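Long-range contact in plantacyanin (Spinacia oleracea, PDB 1F56), which binds a single copper ion as a basic blue cupredoxin of the phytocyanin family and probably carries electrons: residues W7-V11 with G82-I86. Sequence-based numbering, arbitrary orientation.
Sequences WSFNV and GGMKI
Met84, a ligand of the copper ion, runs its side chain between the rings of Trp7 and Phe9. Its methyl CE sits over one face of the indole, 3.5 Å from the centroid of the five-membered ring and 5° off its normal. This is a CH-pi contact. The chain bends at chi3 (90°), which turns CE to the indole while SD stays over a face of Phe9, 4.4 Å from that ring's centroid. The sulfur that binds copper therefore also makes a Met-aromatic contact. Met84 CE also packs 3.5 Å from Ser8 CA, and Met84 CG lies 3.4 Å from Ser8 O, so side chain and loop backbone fit closely. Trp7 NE1 is hydrogen-bonded to Asn35 O, outside the contact, so the indole nitrogen has a partner. An alanine in place of Trp7 would probably leave the Met84 methyl without its aromatic floor and Asn35 O without this donor.

Packing is looser elsewhere. Val11 CG1 meets Ile86 CG2 at 3.9 Å, and Ile86 CG1 comes obliquely to Trp7 CZ3 at 4.1 Å. Toward solvent, exposed Phe9 and Gly82 meet, with Gly82 O at the edge of the phenyl ring. No hydrogen bond joins the two segments.

The contact lies at the copper end of the cupredoxin fold, where Phe9 also meets the rings of the copper ligands His34 and His79. It joins the loop after strand 2-6 to the turn that leads into strand 85-90 and to that strand's first residues. Strand 85-90 is an edge strand of its sheet within this chain and pairs antiparallel with strand 68-73.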
loop_
_atom_site.group_PDB
_atom_site.type_symbol
_atom_site.label_atom_id
_atom_site.label_comp_id
_atom_site.label_asym_id
_atom_site.label_seq_id
_atom_site.Cartn_x
_atom_site.Cartn_y
_atom_site.Cartn_z
ATOM N N TRP A 7 -8.657 -0.383 0.445
ATOM C CA TRP A 7 -7.720 -1.492 0.627
ATOM C C TRP A 7 -8.427 -2.834 0.735
ATOM O O TRP A 7 -8.905 -3.215 1.798
ATOM C CB TRP A 7 -6.878 -1.225 1.879
ATOM C CG TRP A 7 -5.620 -2.030 1.983
ATOM C CD1 TRP A 7 -5.207 -2.759 3.069
ATOM C CD2 TRP A 7 -4.579 -2.144 1.001
ATOM N NE1 TRP A 7 -3.976 -3.308 2.828
ATOM C CE2 TRP A 7 -3.562 -2.955 1.567
ATOM C CE3 TRP A 7 -4.400 -1.636 -0.301
ATOM C CZ2 TRP A 7 -2.381 -3.274 0.879
ATOM C CZ3 TRP A 7 -3.216 -1.949 -0.991
ATOM C CH2 TRP A 7 -2.221 -2.764 -0.392
ATOM N N SER A 8 -8.500 -3.543 -0.382
ATOM C CA SER A 8 -9.150 -4.843 -0.421
ATOM C C SER A 8 -8.489 -5.694 -1.499
ATOM O O SER A 8 -7.589 -5.221 -2.194
ATOM C CB SER A 8 -10.633 -4.681 -0.739
ATOM O OG SER A 8 -11.298 -5.926 -0.601
ATOM N N PHE A 9 -8.929 -6.938 -1.650
ATOM C CA PHE A 9 -8.342 -7.809 -2.672
ATOM C C PHE A 9 -8.401 -7.092 -4.014
ATOM O O PHE A 9 -7.508 -7.217 -4.845
ATOM C CB PHE A 9 -9.089 -9.147 -2.698
ATOM C CG PHE A 9 -8.856 -9.980 -1.460
ATOM C CD1 PHE A 9 -7.731 -10.788 -1.354
ATOM C CD2 PHE A 9 -9.729 -9.902 -0.378
ATOM C CE1 PHE A 9 -7.475 -11.504 -0.190
ATOM C CE2 PHE A 9 -9.485 -10.613 0.795
ATOM C CZ PHE A 9 -8.357 -11.413 0.889
ATOM N N ASN A 10 -9.457 -6.322 -4.220
ATOM C CA ASN A 10 -9.569 -5.549 -5.442
ATOM C C ASN A 10 -9.344 -4.105 -4.989
ATOM O O ASN A 10 -10.283 -3.408 -4.597
ATOM C CB ASN A 10 -10.956 -5.721 -6.071
ATOM C CG ASN A 10 -11.111 -4.928 -7.359
ATOM O OD1 ASN A 10 -11.399 -3.728 -7.338
ATOM N ND2 ASN A 10 -10.903 -5.593 -8.490
ATOM N N VAL A 11 -8.087 -3.671 -5.018
ATOM C CA VAL A 11 -7.734 -2.322 -4.580
ATOM C C VAL A 11 -8.343 -1.232 -5.455
ATOM O O VAL A 11 -8.293 -1.325 -6.680
ATOM C CB VAL A 11 -6.216 -2.112 -4.589
ATOM C CG1 VAL A 11 -5.898 -0.731 -4.046
ATOM C CG2 VAL A 11 -5.530 -3.189 -3.761
ATOM N N GLY A 82 -3.355 -12.597 -4.045
ATOM C CA GLY A 82 -4.714 -12.335 -4.486
ATOM C C GLY A 82 -4.875 -10.944 -5.070
ATOM O O GLY A 82 -5.989 -10.531 -5.408
ATOM N N GLY A 83 -3.768 -10.209 -5.176
ATOM C CA GLY A 83 -3.824 -8.877 -5.747
ATOM C C GLY A 83 -3.677 -7.704 -4.791
ATOM O O GLY A 83 -3.710 -6.546 -5.213
ATOM N N MET A 84 -3.530 -7.975 -3.501
ATOM C CA MET A 84 -3.379 -6.870 -2.575
ATOM C C MET A 84 -1.957 -6.304 -2.576
ATOM O O MET A 84 -1.152 -6.568 -1.685
ATOM C CB MET A 84 -3.801 -7.281 -1.167
ATOM C CG MET A 84 -5.304 -7.378 -1.001
ATOM S SD MET A 84 -5.816 -7.401 0.727
ATOM C CE MET A 84 -6.036 -5.604 1.076
ATOM N N LYS A 85 -1.656 -5.524 -3.601
ATOM C CA LYS A 85 -0.341 -4.896 -3.708
ATOM C C LYS A 85 -0.474 -3.728 -4.686
ATOM O O LYS A 85 -1.258 -3.810 -5.637
ATOM C CB LYS A 85 0.690 -5.898 -4.255
ATOM C CG LYS A 85 0.329 -6.374 -5.657
ATOM C CD LYS A 85 1.526 -6.871 -6.439
ATOM C CE LYS A 85 1.984 -8.239 -6.014
ATOM N NZ LYS A 85 3.091 -8.711 -6.905
ATOM N N ILE A 86 0.257 -2.642 -4.445
ATOM C CA ILE A 86 0.230 -1.515 -5.366
ATOM C C ILE A 86 1.564 -0.807 -5.408
ATOM O O ILE A 86 2.318 -0.796 -4.429
ATOM C CB ILE A 86 -0.832 -0.448 -5.022
ATOM C CG1 ILE A 86 -0.679 0.005 -3.575
ATOM C CG2 ILE A 86 -2.217 -0.974 -5.320
ATOM C CD1 ILE A 86 -1.599 1.175 -3.216
#